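Local coordinates for protein putative isomerase YbhH (Escherichia coli, PDB 6OTV) that probably acts as an isomerase of the PrpF family, within the diaminopimelate epimerase superfamily, although its substrate and reaction are not established, at residues Asp133-Asn138 and Thr155-Ala160; Val159-Leu164 and Val335-Arg340; Met36-Ser41 and Gly345-Pro350; Lys2-Val7 and Ala17-Glu22. All coordinates share one frame; numbering follows the deposited sequence.

Contact 1: Asp133-Asn138 and Thr155-Ala160; sequences DVQTPN and TAAPVA
The side chain of D133 lies beside the methyl group of A160, with OD2 of D133 4.0 Å from CB of A160 and the two CB atoms almost as close. Both side chains rise from the same face of the sheet, since D133 and A160 form an antiparallel hydrogen-bonded pair. D133 N donates to A160 O at 2.9 Å, in the plane of the carbonyl. The return bond, from A160 N to D133 O, is weak at 3.4 Å, an early sign that the strands part in this direction. A small alanine leaves room for the carboxylate, which also has E131 nearby, a like charge, while the D133 side chain touches R118 as well.

One step further the direct pairing gives way to water. Q135 N and P158 O are joined by a water that accepts from the amide at 2.9 Å and donates to the carbonyl. Proline suits this position because it has no N-H to offer, while its carbonyl remains available. In Q135, chi1 (-60°) turns CG anti to the carbonyl carbon, and CG comes 3.5 Å from P158 O; beyond CG the chain bends, and NE2 makes a weak bond to a second water, itself weakly bound to D133 O and P158 O. On the neighbouring strand position, V159 sends CG2 to within 3.8 Å of D133 O, and its side chain also packs on S98 of helix 94-106. Residues 133-135 and 158-160 thus run antiparallel at 160° and splay at one end, where water takes over the bridging: an antiparallel strand pair with a frayed, hydrated end, within the mixed beta structure of a PrpF-family protein.

Contact 2: Val159-Leu164 and Val335-Arg340; sequences VALTFL and VIRTTR. With EDO (1,2-ethanediol), chain D; EDO (1,2-ethanediol), chain E; EDO (1,2-ethanediol), chain N.
V159 and R337, and likewise L161 and V335, are antiparallel hydrogen-bonded pairs, each closed by two backbone bonds, while A160 and I336 form the non-hydrogen-bonded pair between them. The bond from R337 N to V159 O is 2.9 Å long and nearly straight at 176°.

On one face, CG1 of V159 lies between its backbone N and carbonyl carbon (chi1 49°), which sets it 3.2 Å from R337 O and 3.9 Å from R337 CB. CD1 of L161 meets CG of R337 at 3.9 Å, the two side chains crossing at about a right angle. Arginine serves here with its aliphatic part, then bends at chi2 and chi3: NE donates to I336 O at 3.0 Å, with that oxygen in the guanidinium plane, and NH1 bonds N95 OD1. These two bonds give NE and NH1 of the buried guanidinium partners and restrict its rotation. On the other face, I336 brings CD1 to 4.0 Å from CB of A160, a residue small enough to accept it.

Together these features describe a twisted antiparallel strand pair, one face of which (V159, L161, R337) meets S98 of helix 94-106, joining strand 158-163 to the long strand 332-344.

Contact 3: Met36-Ser41 and Gly345-Pro350; sequences MAIMGS and GEVYLP
L349 starts at a CB that takes no close part in the contact, and chi1 (-46°) sets CG beside its own backbone N, anti to the carbonyl carbon. From CG the chain forks, and CD2 is the branch that does the touching. This methyl reaches the helix at two points: CB of A37, 3.8 Å away, and CG1 of I38, also 3.8 Å away. The side chains of I38 and L349 cross obliquely, and CD2 thus bridges two successive residues of the helix's last turn.

Next to it, P350 sets the ring carbon CD 4.0 Å from A37 CB, so the alanine methyl meets both of the last two residues of the chain. Alanine suits the place because its single methyl lets the C-terminal residues come close to the helix. The other branch of I38, CG2, lies 4.2 Å from CG1 of V347, and beta-branched valine fits the short strand 346-348 on which it stands. I38 also touches L19 of strand 14-20.

The helix stops directly afterwards. M36 O accepts from both G40 N and S41 N, and G40, with positive phi, is the first residue to leave helical geometry; at its backbone angles a CB would press against M39 O, which by itself calls for glycine. No hydrogen bond spans the two segments. Cohesion therefore rests on methyl and methylene contacts, which join the C-terminal tail to the helix without directional bonds, while the backbone of V347 and L349 is hydrogen-bonded instead to I4 and K2.

Contact 4: Lys2-Val7 and Ala17-Glu22; sequences KKIPCV and AFLLAE. With EDO (1,2-ethanediol), chain L.
A beta hairpin at the start of the chain, strands 3-11 and 14-20, supplies this contact, in which V7 and F18 form an antiparallel hydrogen-bonded pair. F18 N donates to V7 O at 2.6 Å, nearly along the C=O axis, and V7 N returns a longer bond of 3.2 Å to F18 O. V7 O also lies near the edge of the F18 ring.

SG of C6, anti to its backbone N (chi1 -180°), reaches diagonally across the pair, to CB of A17 on the turn side of F18 at 3.5 Å and to CD2 of L19 beyond it at 3.8 Å. Small A17 leaves room for the sulfur. Further from the turn the strands diverge, with 132° between the directions of residues 3-7 and 17-20. Here the longer L19 spans the widening gap: its CD2 comes to 3.4 Å from P5 O and more loosely meets CD1 of I4. A water donates to P5 O at 2.8 Å and accepts from L20 N, completing the link where no direct bond forms.

I4 also packs on I38 of helix 28-39, and L19 on L35. The chemistry implies a division of labour: backbone bonds hold the hairpin at V7 and F18, whereas apolar contacts of L19 and one bridging water join its spreading end.

Overall arrangement
From the N terminus, contact 4 closes first, a short hairpin loop between residues 2-7 and 17-22. Helix 28-39 follows and opens contact 3, which closes only at the C terminus and so encloses nearly the whole remaining chain. Nested within that loop are contact 1, a local closure between neighbouring strands, and contact 2, which begins on strand 158-163 where contact 1 ends and closes a long loop ending on strand 332-344. Contacts 1 and 2 share V159 and A160, with centres about 9 Å apart. Contacts 3 and 4 also touch, through strands 346-348 and 3-11, bringing both chain termini together. Strand 332-344, paired with 3-11, connects the two groups.

Contact 1: Asp133-Asn138 and Thr155-Ala160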
loop_
_atom_site.group_PDB
_atom_site.type_symbol
_atom_site.label_atom_id
_atom_site.label_comp_id
_atom_site.label_asym_id
_atom_site.label_seq_id
_atom_site.Cartn_x
_atom_site.Cartn_y
_atom_site.Cartn_z
ATOM N N ASP A 133 -11.382 8.247 3.452
ATOM C CA ASP A 133 -11.290 9.673 3.173
ATOM C C ASP A 133 -12.287 10.390 4.073
ATOM O O ASP A 133 -13.503 10.282 3.877
ATOM C CB ASP A 133 -11.547 9.953 1.695
ATOM C CG ASP A 133 -10.516 9.289 0.799
ATOM O OD1 ASP A 133 -9.331 9.237 1.197
ATOM O OD2 ASP A 133 -10.888 8.806 -0.290
ATOM N N VAL A 134 -11.767 11.109 5.062
ATOM C CA VAL A 134 -12.569 11.718 6.114
ATOM C C VAL A 134 -12.730 13.202 5.817
ATOM O O VAL A 134 -11.753 13.889 5.498
ATOM C CB VAL A 134 -11.920 11.504 7.491
ATOM C CG1 VAL A 134 -12.740 12.177 8.580
ATOM C CG2 VAL A 134 -11.744 10.013 7.769
ATOM N N GLN A 135 -13.961 13.693 5.921
ATOM C CA GLN A 135 -14.226 15.125 5.821
ATOM C C GLN A 135 -13.574 15.832 7.004
ATOM O O GLN A 135 -13.979 15.638 8.156
ATOM C CB GLN A 135 -15.729 15.381 5.792
ATOM C CG GLN A 135 -16.452 14.713 4.635
ATOM C CD GLN A 135 -15.995 15.238 3.290
ATOM O OE1 GLN A 135 -15.658 16.414 3.152
ATOM N NE2 GLN A 135 -15.972 14.365 2.290
ATOM N N THR A 136 -12.558 16.643 6.729
ATOM C CA THR A 136 -11.853 17.404 7.761
ATOM C C THR A 136 -11.679 18.849 7.305
ATOM O O THR A 136 -10.568 19.281 6.978
ATOM C CB THR A 136 -10.501 16.767 8.084
ATOM O OG1 THR A 136 -9.779 16.524 6.869
ATOM C CG2 THR A 136 -10.689 15.452 8.836
ATOM N N PRO A 137 -12.762 19.626 7.272
ATOM C CA PRO A 137 -12.622 21.052 6.948
ATOM C C PRO A 137 -11.824 21.772 8.027
ATOM O O PRO A 137 -12.139 21.687 9.216
ATOM C CB PRO A 137 -14.071 21.549 6.880
ATOM C CG PRO A 137 -14.853 20.562 7.679
ATOM C CD PRO A 137 -14.169 19.245 7.481
ATOM N N ASN A 138 -10.770 22.467 7.596
ATOM C CA ASN A 138 -9.858 23.180 8.492
ATOM C C ASN A 138 -9.192 22.240 9.493
ATOM O O ASN A 138 -8.852 22.645 10.608
ATOM C CB ASN A 138 -10.573 24.321 9.224
ATOM C CG ASN A 138 -11.057 25.404 8.279
ATOM O OD1 ASN A 138 -10.359 25.778 7.336
ATOM N ND2 ASN A 138 -12.261 25.909 8.524
ATOM N N THR A 155 -29.192 12.505 7.844
ATOM C CA THR A 155 -28.027 12.623 6.983
ATOM C C THR A 155 -26.802 12.953 7.822
ATOM O O THR A 155 -26.907 13.539 8.901
ATOM C CB THR A 155 -28.223 13.703 5.904
ATOM O OG1 THR A 155 -28.524 14.958 6.527
ATOM C CG2 THR A 155 -29.356 13.319 4.958
ATOM N N ALA A 156 -25.635 12.571 7.311
ATOM C CA ALA A 156 -24.373 12.865 7.971
ATOM C C ALA A 156 -23.296 13.027 6.908
ATOM O O ALA A 156 -23.559 12.923 5.707
ATOM C CB ALA A 156 -23.998 11.775 8.980
ATOM N N ALA A 157 -22.076 13.285 7.367
ATOM C CA ALA A 157 -20.957 13.461 6.458
ATOM C C ALA A 157 -20.582 12.128 5.816
ATOM O O ALA A 157 -20.513 11.104 6.501
ATOM C CB ALA A 157 -19.751 14.039 7.200
ATOM N N PRO A 158 -20.330 12.107 4.509
ATOM C CA PRO A 158 -19.892 10.861 3.870
ATOM C C PRO A 158 -18.444 10.543 4.213
ATOM O O PRO A 158 -17.599 11.434 4.323
ATOM C CB PRO A 158 -20.058 11.155 2.375
ATOM C CG PRO A 158 -19.853 12.633 2.278
ATOM C CD PRO A 158 -20.458 13.210 3.540
ATOM N N VAL A 159 -18.167 9.253 4.387
ATOM C CA VAL A 159 -16.806 8.741 4.480
ATOM C C VAL A 159 -16.621 7.725 3.363
ATOM O O VAL A 159 -17.439 6.810 3.205
ATOM C CB VAL A 159 -16.503 8.121 5.859
ATOM C CG1 VAL A 159 -17.590 7.144 6.275
ATOM C CG2 VAL A 159 -15.142 7.436 5.846
ATOM N N ALA A 160 -15.568 7.906 2.571
ATOM C CA ALA A 160 -15.283 7.027 1.447
ATOM C C ALA A 160 -14.320 5.932 1.885
ATOM O O ALA A 160 -13.275 6.217 2.479
ATOM C CB ALA A 160 -14.698 7.820 0.277
HETATM O O HOH W 1 -15.464 11.777 1.632
HETATM O O HOH W 2 -15.920 11.667 6.574
#

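Contact 2: Val159-Leu164 and Val335-Arg340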
loop_
_atom_site.group_PDB
_atom_site.type_symbol
_atom_site.label_atom_id
_atom_site.label_comp_id
_atom_site.label_asym_id
_atom_site.label_seq_id
_atom_site.Cartn_x
_atom_site.Cartn_y
_atom_site.Cartn_z
ATOM N N VAL A 159 -18.167 9.253 4.387
ATOM C CA VAL A 159 -16.806 8.741 4.480
ATOM C C VAL A 159 -16.621 7.725 3.363
ATOM O O VAL A 159 -17.439 6.810 3.205
ATOM C CB VAL A 159 -16.503 8.121 5.859
ATOM C CG1 VAL A 159 -17.590 7.144 6.275
ATOM C CG2 VAL A 159 -15.142 7.436 5.846
ATOM N N ALA A 160 -15.568 7.906 2.571
ATOM C CA ALA A 160 -15.283 7.027 1.447
ATOM C C ALA A 160 -14.320 5.932 1.885
ATOM O O ALA A 160 -13.275 6.217 2.479
ATOM C CB ALA A 160 -14.698 7.820 0.277
ATOM N N LEU A 161 -14.683 4.683 1.601
ATOM C CA LEU A 161 -13.879 3.517 1.957
ATOM C C LEU A 161 -13.468 2.819 0.669
ATOM O O LEU A 161 -14.318 2.261 -0.034
ATOM C CB LEU A 161 -14.657 2.568 2.867
ATOM C CG LEU A 161 -15.180 3.146 4.182
ATOM C CD1 LEU A 161 -15.930 2.082 4.962
ATOM C CD2 LEU A 161 -14.037 3.728 5.014
ATOM N N THR A 162 -12.174 2.845 0.363
ATOM C CA THR A 162 -11.628 2.251 -0.851
ATOM C C THR A 162 -10.777 1.042 -0.483
ATOM O O THR A 162 -9.788 1.172 0.248
ATOM C CB THR A 162 -10.799 3.267 -1.632
ATOM O OG1 THR A 162 -11.601 4.418 -1.917
ATOM C CG2 THR A 162 -10.311 2.661 -2.940
ATOM N N PHE A 163 -11.151 -0.122 -1.006
ATOM C CA PHE A 163 -10.442 -1.365 -0.730
ATOM C C PHE A 163 -9.273 -1.518 -1.697
ATOM O O PHE A 163 -9.442 -1.393 -2.915
ATOM C CB PHE A 163 -11.402 -2.553 -0.824
ATOM C CG PHE A 163 -12.371 -2.629 0.329
ATOM C CD1 PHE A 163 -13.350 -1.656 0.495
ATOM C CD2 PHE A 163 -12.299 -3.662 1.250
ATOM C CE1 PHE A 163 -14.235 -1.712 1.559
ATOM C CE2 PHE A 163 -13.187 -3.725 2.317
ATOM C CZ PHE A 163 -14.154 -2.748 2.472
ATOM N N LEU A 164 -8.087 -1.789 -1.149
ATOM C CA LEU A 164 -6.839 -1.667 -1.893
ATOM C C LEU A 164 -6.269 -2.995 -2.374
ATOM O O LEU A 164 -5.570 -3.018 -3.392
ATOM C CB LEU A 164 -5.791 -0.952 -1.034
ATOM C CG LEU A 164 -6.243 0.397 -0.471
ATOM C CD1 LEU A 164 -5.196 0.977 0.468
ATOM C CD2 LEU A 164 -6.562 1.367 -1.600
ATOM N N VAL A 335 -16.827 2.327 -1.394
ATOM C CA VAL A 335 -18.177 2.436 -0.859
ATOM C C VAL A 335 -18.252 3.703 -0.018
ATOM O O VAL A 335 -17.276 4.083 0.638
ATOM C CB VAL A 335 -18.555 1.185 -0.032
ATOM C CG1 VAL A 335 -19.854 1.399 0.724
ATOM C CG2 VAL A 335 -18.671 -0.035 -0.938
ATOM N N ILE A 336 -19.402 4.374 -0.060
ATOM C CA ILE A 336 -19.674 5.522 0.795
ATOM C C ILE A 336 -20.432 5.040 2.024
ATOM O O ILE A 336 -21.407 4.287 1.908
ATOM C CB ILE A 336 -20.471 6.606 0.050
ATOM C CG1 ILE A 336 -19.733 7.056 -1.216
ATOM C CG2 ILE A 336 -20.736 7.798 0.970
ATOM C CD1 ILE A 336 -18.461 7.831 -0.948
ATOM N N ARG A 337 -19.982 5.462 3.199
ATOM C CA ARG A 337 -20.697 5.233 4.445
ATOM C C ARG A 337 -20.819 6.561 5.179
ATOM O O ARG A 337 -20.386 7.609 4.691
ATOM C CB ARG A 337 -19.984 4.195 5.324
ATOM C CG ARG A 337 -19.765 2.832 4.680
ATOM C CD ARG A 337 -20.957 1.912 4.888
ATOM N NE ARG A 337 -22.087 2.284 4.046
ATOM C CZ ARG A 337 -23.299 1.753 4.151
ATOM N NH1 ARG A 337 -23.542 0.825 5.068
ATOM N NH2 ARG A 337 -24.269 2.155 3.341
ATOM N N THR A 338 -21.426 6.518 6.359
ATOM C CA THR A 338 -21.414 7.644 7.278
ATOM C C THR A 338 -21.069 7.128 8.664
ATOM O O THR A 338 -21.230 5.942 8.966
ATOM C CB THR A 338 -22.759 8.389 7.322
ATOM O OG1 THR A 338 -23.736 7.570 7.979
ATOM C CG2 THR A 338 -23.243 8.737 5.914
ATOM N N THR A 339 -20.589 8.033 9.510
ATOM C CA THR A 339 -20.245 7.679 10.876
ATOM C C THR A 339 -20.570 8.862 11.777
ATOM O O THR A 339 -20.765 9.986 11.309
ATOM C CB THR A 339 -18.765 7.276 10.998
ATOM O OG1 THR A 339 -18.509 6.757 12.308
ATOM C CG2 THR A 339 -17.857 8.471 10.747
ATOM N N ARG A 340 -20.644 8.595 13.079
ATOM C CA ARG A 340 -20.903 9.660 14.037
ATOM C C ARG A 340 -20.362 9.250 15.398
ATOM O O ARG A 340 -20.546 8.109 15.829
ATOM C CB ARG A 340 -22.400 9.975 14.136
ATOM C CG ARG A 340 -22.703 11.310 14.797
ATOM C CD ARG A 340 -24.199 11.566 14.872
ATOM N NE ARG A 340 -24.842 10.772 15.913
ATOM C CZ ARG A 340 -24.899 11.128 17.194
ATOM N NH1 ARG A 340 -24.343 12.265 17.596
ATOM N NH2 ARG A 340 -25.508 10.343 18.075
HETATM C C1 EDO D . -7.877 -5.335 -5.567
HETATM O O1 EDO D . -6.510 -5.529 -5.940
HETATM C C2 EDO D . -8.061 -3.904 -5.075
HETATM O O2 EDO D . -9.238 -3.801 -4.266
HETATM C C1 EDO E . -26.449 9.502 7.947
HETATM O O1 EDO E . -26.023 8.201 7.533
HETATM C C2 EDO E . -27.019 9.394 9.353
HETATM O O2 EDO E . -27.694 10.592 9.750
HETATM C C1 EDO N . -21.900 15.517 16.093
HETATM O O1 EDO N . -22.959 14.568 15.926
HETATM C C2 EDO N . -20.776 14.881 16.905
HETATM O O2 EDO N . -20.540 13.546 16.439
#

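Contact 3: Met36-Ser41 and Gly345-Pro350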
loop_
_atom_site.group_PDB
_atom_site.type_symbol
_atom_site.label_atom_id
_atom_site.label_comp_id
_atom_site.label_asym_id
_atom_site.label_seq_id
_atom_site.Cartn_x
_atom_site.Cartn_y
_atom_site.Cartn_z
ATOM N N MET A 36 -16.121 -8.190 26.719
ATOM C CA MET A 36 -17.440 -8.647 27.146
ATOM C C MET A 36 -18.011 -7.733 28.221
ATOM O O MET A 36 -19.202 -7.397 28.192
ATOM C CB MET A 36 -17.364 -10.086 27.657
ATOM C CG MET A 36 -16.891 -11.103 26.630
ATOM S SD MET A 36 -16.661 -12.736 27.370
ATOM C CE MET A 36 -15.680 -13.556 26.118
ATOM N N ALA A 37 -17.173 -7.315 29.174
ATOM C CA ALA A 37 -17.642 -6.445 30.247
ATOM C C ALA A 37 -18.020 -5.063 29.733
ATOM O O ALA A 37 -18.901 -4.411 30.305
ATOM C CB ALA A 37 -16.577 -6.330 31.337
ATOM N N ILE A 38 -17.368 -4.594 28.666
ATOM C CA ILE A 38 -17.728 -3.296 28.106
ATOM C C ILE A 38 -19.117 -3.352 27.485
ATOM O O ILE A 38 -19.939 -2.449 27.684
ATOM C CB ILE A 38 -16.670 -2.832 27.086
ATOM C CG1 ILE A 38 -15.337 -2.551 27.781
ATOM C CG2 ILE A 38 -17.141 -1.584 26.356
ATOM C CD1 ILE A 38 -14.241 -2.112 26.828
ATOM N N MET A 39 -19.410 -4.423 26.745
ATOM C CA MET A 39 -20.669 -4.536 26.019
ATOM C C MET A 39 -21.812 -5.062 26.870
ATOM O O MET A 39 -22.975 -4.834 26.522
ATOM C CB MET A 39 -20.496 -5.455 24.814
ATOM C CG MET A 39 -19.532 -4.917 23.807
ATOM S SD MET A 39 -20.057 -3.277 23.303
ATOM C CE MET A 39 -18.474 -2.552 23.161
ATOM N N GLY A 40 -21.518 -5.764 27.958
ATOM C CA GLY A 40 -22.565 -6.440 28.693
ATOM C C GLY A 40 -22.931 -7.774 28.086
ATOM O O GLY A 40 -24.105 -8.167 28.118
ATOM N N SER A 41 -21.952 -8.478 27.520
ATOM C CA SER A 41 -22.191 -9.785 26.923
ATOM C C SER A 41 -22.784 -10.752 27.940
ATOM O O SER A 41 -22.391 -10.772 29.109
ATOM C CB SER A 41 -20.883 -10.349 26.368
ATOM O OG SER A 41 -21.068 -11.646 25.832
ATOM N N GLY A 345 -15.746 9.117 26.746
ATOM C CA GLY A 345 -15.521 9.160 28.178
ATOM C C GLY A 345 -14.916 7.899 28.760
ATOM O O GLY A 345 -13.962 7.341 28.207
ATOM N N GLU A 346 -15.465 7.437 29.881
ATOM C CA GLU A 346 -14.909 6.317 30.628
ATOM C C GLU A 346 -15.985 5.260 30.834
ATOM O O GLU A 346 -17.111 5.584 31.226
ATOM C CB GLU A 346 -14.364 6.791 31.981
ATOM C CG GLU A 346 -13.401 5.825 32.648
ATOM C CD GLU A 346 -11.995 5.915 32.086
ATOM O OE1 GLU A 346 -11.722 6.844 31.296
ATOM O OE2 GLU A 346 -11.159 5.058 32.443
ATOM N N VAL A 347 -15.639 4.001 30.571
ATOM C CA VAL A 347 -16.529 2.870 30.806
ATOM C C VAL A 347 -16.005 2.092 32.004
ATOM O O VAL A 347 -14.799 1.853 32.120
ATOM C CB VAL A 347 -16.648 1.964 29.564
ATOM C CG1 VAL A 347 -17.333 0.646 29.918
ATOM C CG2 VAL A 347 -17.426 2.676 28.470
ATOM N N TYR A 348 -16.913 1.706 32.897
ATOM C CA TYR A 348 -16.567 1.021 34.134
ATOM C C TYR A 348 -16.963 -0.445 34.045
ATOM O O TYR A 348 -18.040 -0.780 33.539
ATOM C CB TYR A 348 -17.247 1.689 35.333
ATOM C CG TYR A 348 -16.855 3.144 35.480
ATOM C CD1 TYR A 348 -15.798 3.518 36.303
ATOM C CD2 TYR A 348 -17.523 4.142 34.774
ATOM C CE1 TYR A 348 -15.426 4.844 36.430
ATOM C CE2 TYR A 348 -17.156 5.472 34.897
ATOM C CZ TYR A 348 -16.106 5.816 35.725
ATOM O OH TYR A 348 -15.734 7.137 35.852
ATOM N N LEU A 349 -16.082 -1.316 34.534
ATOM C CA LEU A 349 -16.241 -2.760 34.444
ATOM C C LEU A 349 -16.693 -3.338 35.779
ATOM O O LEU A 349 -16.156 -2.967 36.829
ATOM C CB LEU A 349 -14.924 -3.413 34.025
ATOM C CG LEU A 349 -14.225 -2.716 32.855
ATOM C CD1 LEU A 349 -12.839 -3.300 32.615
ATOM C CD2 LEU A 349 -15.081 -2.796 31.591
ATOM N N PRO A 350 -17.679 -4.250 35.777
ATOM C CA PRO A 350 -18.202 -4.852 37.012
ATOM C C PRO A 350 -17.178 -5.726 37.731
ATOM O O PRO A 350 -16.190 -6.111 37.106
ATOM C CB PRO A 350 -19.386 -5.696 36.523
ATOM C CG PRO A 350 -19.121 -5.939 35.079
ATOM C CD PRO A 350 -18.391 -4.731 34.579
#

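Contact 4: Lys2-Val7 and Ala17-Glu22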
loop_
_atom_site.group_PDB
_atom_site.type_symbol
_atom_site.label_atom_id
_atom_site.label_comp_id
_atom_site.label_asym_id
_atom_site.label_seq_id
_atom_site.Cartn_x
_atom_site.Cartn_y
_atom_site.Cartn_z
ATOM N N LYS A 2 -10.774 -2.072 36.192
ATOM C CA LYS A 2 -12.094 -1.622 36.603
ATOM C C LYS A 2 -12.664 -0.496 35.756
ATOM O O LYS A 2 -13.875 -0.259 35.819
ATOM C CB LYS A 2 -12.075 -1.177 38.073
ATOM C CG LYS A 2 -12.080 -2.343 39.045
ATOM C CD LYS A 2 -13.307 -3.219 38.819
ATOM C CE LYS A 2 -13.232 -4.514 39.615
ATOM N NZ LYS A 2 -12.162 -5.420 39.115
ATOM N N LYS A 3 -11.842 0.195 34.968
ATOM C CA LYS A 3 -12.324 1.240 34.080
ATOM C C LYS A 3 -11.367 1.365 32.904
ATOM O O LYS A 3 -10.190 1.002 32.996
ATOM C CB LYS A 3 -12.462 2.583 34.804
ATOM C CG LYS A 3 -11.147 3.145 35.310
ATOM C CD LYS A 3 -11.334 4.530 35.897
ATOM C CE LYS A 3 -10.011 5.128 36.339
ATOM N NZ LYS A 3 -10.200 6.483 36.923
ATOM N N ILE A 4 -11.884 1.892 31.798
ATOM C CA ILE A 4 -11.111 2.026 30.565
ATOM C C ILE A 4 -11.682 3.167 29.728
ATOM O O ILE A 4 -12.909 3.307 29.625
ATOM C CB ILE A 4 -11.099 0.703 29.780
ATOM C CG1 ILE A 4 -10.287 0.838 28.490
ATOM C CG2 ILE A 4 -12.519 0.240 29.466
ATOM C CD1 ILE A 4 -10.170 -0.459 27.717
ATOM N N PRO A 5 -10.840 4.022 29.143
ATOM C CA PRO A 5 -11.349 5.030 28.203
ATOM C C PRO A 5 -12.022 4.371 27.009
ATOM O O PRO A 5 -11.563 3.344 26.500
ATOM C CB PRO A 5 -10.087 5.797 27.785
ATOM C CG PRO A 5 -9.121 5.569 28.899
ATOM C CD PRO A 5 -9.400 4.183 29.404
ATOM N N CYS A 6 -13.118 4.974 26.557
ATOM C CA CYS A 6 -13.913 4.370 25.501
ATOM C C CYS A 6 -14.662 5.451 24.731
ATOM O O CYS A 6 -14.999 6.505 25.275
ATOM C CB CYS A 6 -14.891 3.345 26.080
ATOM S SG CYS A 6 -15.936 2.516 24.867
ATOM N N VAL A 7 -14.904 5.174 23.452
ATOM C CA VAL A 7 -15.679 6.044 22.575
ATOM C C VAL A 7 -16.692 5.173 21.845
ATOM O O VAL A 7 -16.309 4.221 21.154
ATOM C CB VAL A 7 -14.792 6.795 21.564
ATOM C CG1 VAL A 7 -15.655 7.550 20.561
ATOM C CG2 VAL A 7 -13.840 7.751 22.271
ATOM N N ALA A 17 -18.009 0.058 20.612
ATOM C CA ALA A 17 -16.907 0.741 21.272
ATOM C C ALA A 17 -15.708 0.857 20.347
ATOM O O ALA A 17 -15.356 -0.092 19.636
ATOM C CB ALA A 17 -16.486 0.012 22.546
ATOM N N PHE A 18 -15.082 2.027 20.371
ATOM C CA PHE A 18 -13.812 2.272 19.704
ATOM C C PHE A 18 -12.759 2.495 20.783
ATOM O O PHE A 18 -12.895 3.400 21.616
ATOM C CB PHE A 18 -13.917 3.464 18.752
ATOM C CG PHE A 18 -14.630 3.143 17.460
ATOM C CD1 PHE A 18 -15.997 2.915 17.443
ATOM C CD2 PHE A 18 -13.929 3.062 16.265
ATOM C CE1 PHE A 18 -16.654 2.612 16.261
ATOM C CE2 PHE A 18 -14.578 2.762 15.079
ATOM C CZ PHE A 18 -15.942 2.535 15.076
ATOM N N LEU A 19 -11.729 1.653 20.780
ATOM C CA LEU A 19 -10.740 1.604 21.843
ATOM C C LEU A 19 -9.342 1.716 21.255
ATOM O O LEU A 19 -9.088 1.278 20.130
ATOM C CB LEU A 19 -10.850 0.297 22.644
ATOM C CG LEU A 19 -12.224 -0.033 23.234
ATOM C CD1 LEU A 19 -12.264 -1.466 23.739
ATOM C CD2 LEU A 19 -12.565 0.943 24.352
ATOM N N LEU A 20 -8.439 2.310 22.028
ATOM C CA LEU A 20 -7.021 2.306 21.702
ATOM C C LEU A 20 -6.382 1.044 22.260
ATOM O O LEU A 20 -6.634 0.662 23.407
ATOM C CB LEU A 20 -6.324 3.540 22.276
ATOM C CG LEU A 20 -6.705 4.894 21.682
ATOM C CD1 LEU A 20 -6.115 6.012 22.524
ATOM C CD2 LEU A 20 -6.221 4.994 20.246
ATOM N N ALA A 21 -5.548 0.397 21.443
ATOM C CA ALA A 21 -4.899 -0.837 21.872
ATOM C C ALA A 21 -4.009 -0.633 23.091
ATOM O O ALA A 21 -3.754 -1.597 23.822
ATOM C CB ALA A 21 -4.092 -1.433 20.717
ATOM N N GLU A 22 -3.536 0.596 23.326
ATOM C CA GLU A 22 -2.756 0.889 24.526
ATOM C C GLU A 22 -3.496 0.477 25.791
ATOM O O GLU A 22 -2.881 0.017 26.758
ATOM C CB GLU A 22 -2.436 2.382 24.601
ATOM C CG GLU A 22 -1.283 2.856 23.761
ATOM C CD GLU A 22 -1.151 4.366 23.805
ATOM O OE1 GLU A 22 -2.074 5.022 24.337
ATOM O OE2 GLU A 22 -0.131 4.896 23.315
HETATM C C1 EDO L . -1.547 4.014 19.956
HETATM O O1 EDO L . -1.073 3.274 18.824
HETATM C C2 EDO L . -2.798 3.353 20.523
HETATM O O2 EDO L . -2.507 2.001 20.899
HETATM O O HOH W 3 -9.500 3.334 24.600
#